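Local coordinates for F5/8 type C domain protein (Clostridium perfringens, PDB 7JRM) that probably binds carbohydrate through its carbohydrate-binding module, as part of a ZmpB O-glycopeptidase that recognises and cleaves mucins, at residues N300-L314 with L328-L342. Residues are numbered along the deposited sequence; the frame is centred on the assembly and turned at random.
Sequences NIPDKYLLKSIQNQL and LTTLTLSGVEDLTGL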
ATOM      1  N   ASN A 300     -35.277  -4.595  15.758  1.00 29.57           N
ATOM      2  CA  ASN A 300     -36.088  -4.269  16.926  1.00 27.00           C
ATOM      3  C   ASN A 300     -36.251  -2.756  17.009  1.00 30.40           C
ATOM      4  O   ASN A 300     -35.283  -2.031  17.262  1.00 33.39           O
ATOM      5  CB  ASN A 300     -35.448  -4.824  18.196  1.00 32.98           C
ATOM      6  CG  ASN A 300     -36.257  -4.511  19.441  1.00 32.16           C
ATOM      7  OD1 ASN A 300     -35.786  -3.820  20.343  1.00 35.13           O
ATOM      8  ND2 ASN A 300     -37.482  -5.020  19.492  1.00 30.94           N
ATOM      9  N   ILE A 301     -37.472  -2.278  16.791  1.00 28.64           N
ATOM     10  CA  ILE A 301     -37.784  -0.855  16.885  1.00 27.24           C
ATOM     11  C   ILE A 301     -38.810  -0.662  17.996  1.00 29.92           C
ATOM     12  O   ILE A 301     -40.018  -0.802  17.753  1.00 26.40           O
ATOM     13  CB  ILE A 301     -38.298  -0.304  15.545  1.00 24.11           C
ATOM     14  CG1 ILE A 301     -37.335  -0.670  14.413  1.00 29.34           C
ATOM     15  CG2 ILE A 301     -38.481   1.204  15.623  1.00 23.87           C
ATOM     16  CD1 ILE A 301     -37.811  -0.240  13.042  1.00 28.76           C
ATOM     17  N   PRO A 302     -38.383  -0.348  19.222  1.00 26.75           N
ATOM     18  CA  PRO A 302     -39.354  -0.233  20.322  1.00 24.91           C
ATOM     19  C   PRO A 302     -40.312   0.935  20.170  1.00 26.66           C
ATOM     20  O   PRO A 302     -41.471   0.823  20.589  1.00 32.93           O
ATOM     21  CB  PRO A 302     -38.465  -0.078  21.565  1.00 28.71           C
ATOM     22  CG  PRO A 302     -37.158   0.423  21.047  1.00 27.67           C
ATOM     23  CD  PRO A 302     -36.995  -0.152  19.672  1.00 25.98           C
ATOM     24  N   ASP A 303     -39.873   2.051  19.592  1.00 26.07           N
ATOM     25  CA  ASP A 303     -40.744   3.204  19.389  1.00 23.68           C
ATOM     26  C   ASP A 303     -41.683   2.910  18.226  1.00 27.18           C
ATOM     27  O   ASP A 303     -41.241   2.765  17.081  1.00 22.62           O
ATOM     28  CB  ASP A 303     -39.918   4.462  19.133  1.00 23.12           C
ATOM     29  CG  ASP A 303     -40.720   5.740  19.311  1.00 24.76           C
ATOM     30  OD1 ASP A 303     -40.148   6.735  19.802  1.00 23.92           O
ATOM     31  OD2 ASP A 303     -41.918   5.758  18.954  1.00 24.20           O
ATOM     32  N   LYS A 304     -42.984   2.823  18.518  1.00 26.40           N
ATOM     33  CA  LYS A 304     -43.959   2.531  17.473  1.00 22.45           C
ATOM     34  C   LYS A 304     -44.072   3.673  16.471  1.00 21.54           C
ATOM     35  O   LYS A 304     -44.429   3.442  15.310  1.00 24.28           O
ATOM     36  CB  LYS A 304     -45.322   2.234  18.095  1.00 18.55           C
ATOM     37  N   TYR A 305     -43.777   4.904  16.895  1.00 24.34           N
ATOM     38  CA  TYR A 305     -43.835   6.032  15.973  1.00 23.75           C
ATOM     39  C   TYR A 305     -42.661   6.023  15.003  1.00 26.17           C
ATOM     40  O   TYR A 305     -42.810   6.435  13.847  1.00 22.93           O
ATOM     41  CB  TYR A 305     -43.877   7.346  16.749  1.00 25.44           C
ATOM     42  CG  TYR A 305     -45.216   7.628  17.395  1.00 30.94           C
ATOM     43  CD1 TYR A 305     -45.622   6.938  18.530  1.00 31.20           C
ATOM     44  CD2 TYR A 305     -46.075   8.582  16.866  1.00 34.73           C
ATOM     45  CE1 TYR A 305     -46.845   7.191  19.122  1.00 37.71           C
ATOM     46  CE2 TYR A 305     -47.301   8.843  17.451  1.00 41.43           C
ATOM     47  CZ  TYR A 305     -47.681   8.145  18.579  1.00 36.61           C
ATOM     48  OH  TYR A 305     -48.899   8.401  19.165  1.00 39.58           O
ATOM     49  N   LEU A 306     -41.490   5.563  15.452  1.00 24.15           N
ATOM     50  CA  LEU A 306     -40.370   5.386  14.535  1.00 21.36           C
ATOM     51  C   LEU A 306     -40.658   4.275  13.534  1.00 20.22           C
ATOM     52  O   LEU A 306     -40.312   4.389  12.352  1.00 14.34           O
ATOM     53  CB  LEU A 306     -39.091   5.091  15.319  1.00 21.92           C
ATOM     54  CG  LEU A 306     -37.831   4.800  14.502  1.00 20.43           C
ATOM     55  CD1 LEU A 306     -37.502   5.967  13.585  1.00 20.57           C
ATOM     56  CD2 LEU A 306     -36.658   4.483  15.416  1.00 18.98           C
ATOM     57  N   LEU A 307     -41.293   3.193  13.992  1.00 21.43           N
ATOM     58  CA  LEU A 307     -41.689   2.121  13.084  1.00 22.05           C
ATOM     59  C   LEU A 307     -42.684   2.622  12.045  1.00 26.37           C
ATOM     60  O   LEU A 307     -42.582   2.284  10.861  1.00 27.86           O
ATOM     61  CB  LEU A 307     -42.280   0.956  13.879  1.00 25.03           C
ATOM     62  CG  LEU A 307     -43.057  -0.099  13.090  1.00 25.65           C
ATOM     63  CD1 LEU A 307     -42.115  -0.934  12.240  1.00 24.05           C
ATOM     64  CD2 LEU A 307     -43.866  -0.983  14.029  1.00 25.77           C
ATOM     65  N   LYS A 308     -43.653   3.437  12.472  1.00 25.90           N
ATOM     66  CA  LYS A 308     -44.612   4.004  11.531  1.00 27.83           C
ATOM     67  C   LYS A 308     -43.941   5.005  10.598  1.00 26.96           C
ATOM     68  O   LYS A 308     -44.302   5.103   9.419  1.00 29.70           O
ATOM     69  CB  LYS A 308     -45.763   4.662  12.293  1.00 26.94           C
ATOM     70  CG  LYS A 308     -46.825   5.292  11.404  1.00 27.28           C
ATOM     71  CD  LYS A 308     -47.416   4.276  10.442  1.00 32.41           C
ATOM     72  CE  LYS A 308     -48.567   4.874   9.649  1.00 35.63           C
ATOM     73  NZ  LYS A 308     -49.730   5.193  10.521  1.00 33.37           N
ATOM     74  N   SER A 309     -42.960   5.756  11.106  1.00 25.78           N
ATOM     75  CA  SER A 309     -42.258   6.724  10.270  1.00 28.51           C
ATOM     76  C   SER A 309     -41.455   6.029   9.177  1.00 28.11           C
ATOM     77  O   SER A 309     -41.422   6.496   8.032  1.00 27.72           O
ATOM     78  CB  SER A 309     -41.349   7.599  11.133  1.00 25.97           C
ATOM     79  OG  SER A 309     -42.089   8.608  11.797  1.00 24.87           O
ATOM     80  N   ILE A 310     -40.803   4.914   9.509  1.00 27.04           N
ATOM     81  CA  ILE A 310     -40.040   4.175   8.509  1.00 27.37           C
ATOM     82  C   ILE A 310     -40.979   3.499   7.517  1.00 30.46           C
ATOM     83  O   ILE A 310     -40.693   3.437   6.314  1.00 32.45           O
ATOM     84  CB  ILE A 310     -39.108   3.161   9.198  1.00 27.63           C
ATOM     85  CG1 ILE A 310     -38.032   3.892  10.004  1.00 22.92           C
ATOM     86  CG2 ILE A 310     -38.466   2.231   8.178  1.00 27.91           C
ATOM     87  CD1 ILE A 310     -37.186   2.980  10.864  1.00 19.35           C
ATOM     88  N   GLN A 311     -42.117   2.992   7.999  1.00 29.76           N
ATOM     89  CA  GLN A 311     -43.083   2.360   7.106  1.00 33.61           C
ATOM     90  C   GLN A 311     -43.661   3.364   6.117  1.00 33.33           C
ATOM     91  O   GLN A 311     -43.924   3.023   4.958  1.00 38.12           O
ATOM     92  CB  GLN A 311     -44.198   1.705   7.921  1.00 28.72           C
ATOM     93  CG  GLN A 311     -43.836   0.342   8.488  1.00 31.65           C
ATOM     94  CD  GLN A 311     -44.835  -0.145   9.519  1.00 32.44           C
ATOM     95  OE1 GLN A 311     -45.679   0.616   9.991  1.00 33.58           O
ATOM     96  NE2 GLN A 311     -44.743  -1.421   9.877  1.00 32.30           N
ATOM     97  N   ASN A 312     -43.864   4.608   6.556  1.00 34.28           N
ATOM     98  CA  ASN A 312     -44.375   5.635   5.654  1.00 31.42           C
ATOM     99  C   ASN A 312     -43.353   5.986   4.581  1.00 33.99           C
ATOM    100  O   ASN A 312     -43.717   6.256   3.431  1.00 36.69           O
ATOM    101  CB  ASN A 312     -44.767   6.883   6.445  1.00 32.39           C
ATOM    102  CG  ASN A 312     -46.219   6.867   6.879  1.00 40.70           C
ATOM    103  OD1 ASN A 312     -47.123   6.719   6.057  1.00 37.69           O
ATOM    104  ND2 ASN A 312     -46.451   7.024   8.177  1.00 33.70           N
ATOM    105  N   GLN A 313     -42.066   5.984   4.937  1.00 37.20           N
ATOM    106  CA  GLN A 313     -41.030   6.338   3.974  1.00 33.07           C
ATOM    107  C   GLN A 313     -40.788   5.223   2.964  1.00 31.90           C
ATOM    108  O   GLN A 313     -40.477   5.500   1.801  1.00 31.72           O
ATOM    109  CB  GLN A 313     -39.732   6.679   4.706  1.00 32.62           C
ATOM    110  CG  GLN A 313     -38.666   7.315   3.828  1.00 30.66           C
ATOM    111  CD  GLN A 313     -38.684   8.829   3.894  1.00 37.63           C
ATOM    112  OE1 GLN A 313     -38.954   9.413   4.944  1.00 37.89           O
ATOM    113  NE2 GLN A 313     -38.392   9.474   2.771  1.00 35.34           N
ATOM    114  N   LEU A 314     -40.927   3.966   3.383  1.00 28.02           N
ATOM    115  CA  LEU A 314     -40.619   2.827   2.531  1.00 32.76           C
ATOM    116  C   LEU A 314     -41.847   2.193   1.893  1.00 38.55           C
ATOM    117  O   LEU A 314     -41.690   1.318   1.035  1.00 37.25           O
ATOM    118  CB  LEU A 314     -39.861   1.760   3.330  1.00 34.99           C
ATOM    119  CG  LEU A 314     -38.427   2.113   3.726  1.00 31.54           C
ATOM    120  CD1 LEU A 314     -37.840   1.042   4.631  1.00 25.57           C
ATOM    121  CD2 LEU A 314     -37.567   2.310   2.489  1.00 33.69           C
ATOM    122  N   LEU A 328     -32.539   3.259   3.419  1.00 26.18           N
ATOM    123  CA  LEU A 328     -32.851   4.639   3.775  1.00 22.00           C
ATOM    124  C   LEU A 328     -31.696   5.557   3.403  1.00 27.86           C
ATOM    125  O   LEU A 328     -30.590   5.433   3.941  1.00 25.09           O
ATOM    126  CB  LEU A 328     -33.159   4.775   5.265  1.00 25.22           C
ATOM    127  CG  LEU A 328     -34.496   4.312   5.859  1.00 26.40           C
ATOM    128  CD1 LEU A 328     -35.668   4.709   4.970  1.00 22.13           C
ATOM    129  CD2 LEU A 328     -34.518   2.826   6.174  1.00 19.36           C
ATOM    130  N   THR A 329     -31.954   6.482   2.480  1.00 25.41           N
ATOM    131  CA  THR A 329     -31.065   7.610   2.245  1.00 27.61           C
ATOM    132  C   THR A 329     -31.609   8.903   2.827  1.00 26.70           C
ATOM    133  O   THR A 329     -30.828   9.802   3.152  1.00 28.35           O
ATOM    134  CB  THR A 329     -30.817   7.800   0.744  1.00 26.67           C
ATOM    135  OG1 THR A 329     -32.048   8.126   0.087  1.00 32.19           O
ATOM    136  CG2 THR A 329     -30.235   6.533   0.134  1.00 27.96           C
ATOM    137  N   THR A 330     -32.930   9.009   2.958  1.00 23.98           N
ATOM    138  CA  THR A 330     -33.583  10.129   3.617  1.00 27.96           C
ATOM    139  C   THR A 330     -34.733   9.587   4.452  1.00 27.92           C
ATOM    140  O   THR A 330     -35.341   8.569   4.107  1.00 26.58           O
ATOM    141  CB  THR A 330     -34.096  11.169   2.611  1.00 29.81           C
ATOM    142  OG1 THR A 330     -34.797  12.208   3.305  1.00 28.10           O
ATOM    143  CG2 THR A 330     -35.028  10.520   1.595  1.00 32.21           C
ATOM    144  N   LEU A 331     -35.022  10.265   5.559  1.00 26.84           N
ATOM    145  CA  LEU A 331     -36.055   9.799   6.474  1.00 23.73           C
ATOM    146  C   LEU A 331     -36.663  10.984   7.208  1.00 25.08           C
ATOM    147  O   LEU A 331     -35.937  11.854   7.696  1.00 24.04           O
ATOM    148  CB  LEU A 331     -35.487   8.789   7.478  1.00 23.24           C
ATOM    149  CG  LEU A 331     -36.488   8.149   8.440  1.00 24.54           C
ATOM    150  CD1 LEU A 331     -37.546   7.362   7.681  1.00 26.70           C
ATOM    151  CD2 LEU A 331     -35.769   7.257   9.437  1.00 21.30           C
ATOM    152  N   THR A 332     -37.991  11.005   7.283  1.00 24.62           N
ATOM    153  CA  THR A 332     -38.733  12.025   8.009  1.00 29.77           C
ATOM    154  C   THR A 332     -39.441  11.372   9.188  1.00 27.14           C
ATOM    155  O   THR A 332     -40.112  10.347   9.023  1.00 27.96           O
ATOM    156  CB  THR A 332     -39.746  12.723   7.098  1.00 31.95           C
ATOM    157  OG1 THR A 332     -39.052  13.493   6.109  1.00 33.55           O
ATOM    158  CG2 THR A 332     -40.648  13.646   7.904  1.00 30.36           C
ATOM    159  N   LEU A 333     -39.285  11.958  10.371  1.00 27.29           N
ATOM    160  CA  LEU A 333     -39.851  11.415  11.596  1.00 27.16           C
ATOM    161  C   LEU A 333     -40.970  12.310  12.113  1.00 22.92           C
ATOM    162  O   LEU A 333     -41.029  13.507  11.819  1.00 24.62           O
ATOM    163  CB  LEU A 333     -38.772  11.255  12.673  1.00 24.29           C
ATOM    164  CG  LEU A 333     -37.576  10.381  12.295  1.00 26.32           C
ATOM    165  CD1 LEU A 333     -36.683  10.144  13.499  1.00 19.10           C
ATOM    166  CD2 LEU A 333     -38.042   9.062  11.705  1.00 16.42           C
ATOM    167  N   SER A 334     -41.861  11.707  12.897  1.00 29.14           N
ATOM    168  CA  SER A 334     -42.981  12.432  13.490  1.00 31.94           C
ATOM    169  C   SER A 334     -43.409  11.710  14.758  1.00 27.36           C
ATOM    170  O   SER A 334     -43.751  10.525  14.711  1.00 28.06           O
ATOM    171  CB  SER A 334     -44.150  12.540  12.508  1.00 34.42           C
ATOM    172  OG  SER A 334     -45.342  12.922  13.172  1.00 40.10           O
ATOM    173  N   GLY A 335     -43.385  12.424  15.882  1.00 31.11           N
ATOM    174  CA  GLY A 335     -43.813  11.853  17.145  1.00 27.84           C
ATOM    175  C   GLY A 335     -42.902  10.794  17.718  1.00 27.80           C
ATOM    176  O   GLY A 335     -43.355   9.968  18.513  1.00 25.43           O
ATOM    177  N   VAL A 336     -41.626  10.798  17.349  1.00 28.49           N
ATOM    178  CA  VAL A 336     -40.679   9.780  17.789  1.00 25.95           C
ATOM    179  C   VAL A 336     -40.050  10.210  19.107  1.00 29.16           C
ATOM    180  O   VAL A 336     -39.691  11.379  19.294  1.00 25.98           O
ATOM    181  CB  VAL A 336     -39.606   9.533  16.712  1.00 24.03           C
ATOM    182  CG1 VAL A 336     -38.649   8.434  17.150  1.00 21.41           C
ATOM    183  CG2 VAL A 336     -40.259   9.180  15.384  1.00 25.82           C
ATOM    184  N   GLU A 337     -39.921   9.256  20.029  1.00 24.45           N
ATOM    185  CA  GLU A 337     -39.261   9.477  21.308  1.00 29.38           C
ATOM    186  C   GLU A 337     -37.956   8.711  21.455  1.00 24.38           C
ATOM    187  O   GLU A 337     -37.077   9.152  22.199  1.00 25.82           O
ATOM    188  CB  GLU A 337     -40.190   9.082  22.465  1.00 30.95           C
ATOM    189  CG  GLU A 337     -41.262  10.105  22.790  1.00 32.26           C
ATOM    190  CD  GLU A 337     -42.296   9.572  23.763  1.00 40.36           C
ATOM    191  OE1 GLU A 337     -41.949   8.692  24.578  1.00 40.81           O
ATOM    192  OE2 GLU A 337     -43.457  10.032  23.712  1.00 36.41           O
ATOM    193  N   ASP A 338     -37.812   7.583  20.764  1.00 25.21           N
ATOM    194  CA  ASP A 338     -36.645   6.717  20.889  1.00 25.54           C
ATOM    195  C   ASP A 338     -36.137   6.386  19.494  1.00 21.28           C
ATOM    196  O   ASP A 338     -36.877   5.822  18.681  1.00 20.61           O
ATOM    197  CB  ASP A 338     -36.995   5.440  21.659  1.00 20.92           C
ATOM    198  CG  ASP A 338     -35.781   4.579  21.957  1.00 27.82           C
ATOM    199  OD1 ASP A 338     -34.647   5.001  21.648  1.00 22.73           O
ATOM    200  OD2 ASP A 338     -35.964   3.473  22.509  1.00 28.90           O
ATOM    201  N   LEU A 339     -34.881   6.730  19.222  1.00 20.13           N
ATOM    202  CA  LEU A 339     -34.260   6.482  17.928  1.00 19.72           C
ATOM    203  C   LEU A 339     -33.667   5.085  17.812  1.00 20.86           C
ATOM    204  O   LEU A 339     -32.979   4.801  16.825  1.00 22.20           O
ATOM    205  CB  LEU A 339     -33.172   7.525  17.657  1.00 21.10           C
ATOM    206  CG  LEU A 339     -33.636   8.965  17.440  1.00 22.52           C
ATOM    207  CD1 LEU A 339     -32.442   9.881  17.228  1.00 19.10           C
ATOM    208  CD2 LEU A 339     -34.592   9.046  16.264  1.00 23.55           C
ATOM    209  N   THR A 340     -33.915   4.214  18.789  1.00 17.51           N
ATOM    210  CA  THR A 340     -33.340   2.875  18.777  1.00 22.72           C
ATOM    211  C   THR A 340     -33.766   2.119  17.524  1.00 19.18           C
ATOM    212  O   THR A 340     -34.953   2.060  17.190  1.00 22.13           O
ATOM    213  CB  THR A 340     -33.763   2.105  20.028  1.00 22.51           C
ATOM    214  OG1 THR A 340     -33.293   2.794  21.194  1.00 22.18           O
ATOM    215  CG2 THR A 340     -33.182   0.698  20.013  1.00 25.31           C
ATOM    216  N   GLY A 341     -32.783   1.545  16.828  1.00 18.13           N
ATOM    217  CA  GLY A 341     -32.986   0.867  15.567  1.00 23.68           C
ATOM    218  C   GLY A 341     -32.400   1.608  14.382  1.00 18.21           C
ATOM    219  O   GLY A 341     -31.989   0.971  13.404  1.00 19.73           O
ATOM    220  N   LEU A 342     -32.341   2.940  14.456  1.00 19.33           N
ATOM    221  CA  LEU A 342     -31.799   3.744  13.367  1.00 20.88           C
ATOM    222  C   LEU A 342     -30.293   3.587  13.206  1.00 20.44           C
ATOM    223  O   LEU A 342     -29.740   4.089  12.221  1.00 17.92           O
ATOM    224  CB  LEU A 342     -32.144   5.218  13.583  1.00 16.79           C
ATOM    225  CG  LEU A 342     -33.431   5.700  12.914  1.00 21.10           C
ATOM    226  CD1 LEU A 342     -33.592   7.204  13.073  1.00 22.08           C
ATOM    227  CD2 LEU A 342     -33.443   5.304  11.446  1.00 17.95           C
TER
HETATM  228  O   HOH W   1     -37.146   2.911  18.636  1.00 18.13           O
HETATM  229  O   HOH W   2     -42.949   7.972  20.552  1.00 21.98           O
HETATM  230  O   HOH W   3     -44.997   8.460  12.992  1.00 31.35           O
HETATM  231  O   HOH W   4     -41.725   8.912   7.414  1.00 30.78           O
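Asp303 holds the loop at Glu337 and Asp338 with one carboxylate oxygen and caps helix 304-314 with the other. OD2 accepts from Tyr305 N at the N-cap, while OD1 faces two consecutive amides: Asp338 N, 2.7 Å away, uses the anti lone pair of OD1, and Glu337 N approaches nearly head-on to the C-O bond, though so closely that the exact length of this second bond is doubtful. With CG anti to the backbone N (chi1 -163°), the carboxylate reaches the loop that follows strand 330-332. Beside it a water accepts from Asp303 N and donates to Asp338 O and Thr340 O.

One turn on, Leu306 spreads its two methyls over the loop: CD1 lies 3.7 Å from Leu333 CD2, and CD2 sits 3.5 Å from both Asp338 O and Thr340 O. Its CB rests against Val336 CG1. Ser309 OG takes a rather bent bond from Ser334 N (3.3 Å). At the far end Gln313, bent at chi2 (95°), turns its amide across Thr330 so that OE1 receives Thr332 N at 3.0 Å, the donor tilted 30° from the carbonyl plane. Leu314 crosses Leu328 at about a right angle, with Leu314 CD2 3.9 Å from Leu328 CD1.

Helix 304-314 thus packs on strand 330-332 and the loop after it; this strand, outermost in its sheet, pairs in parallel with strand 350-352, consistent with the N-terminal cap of a leucine-rich repeat domain.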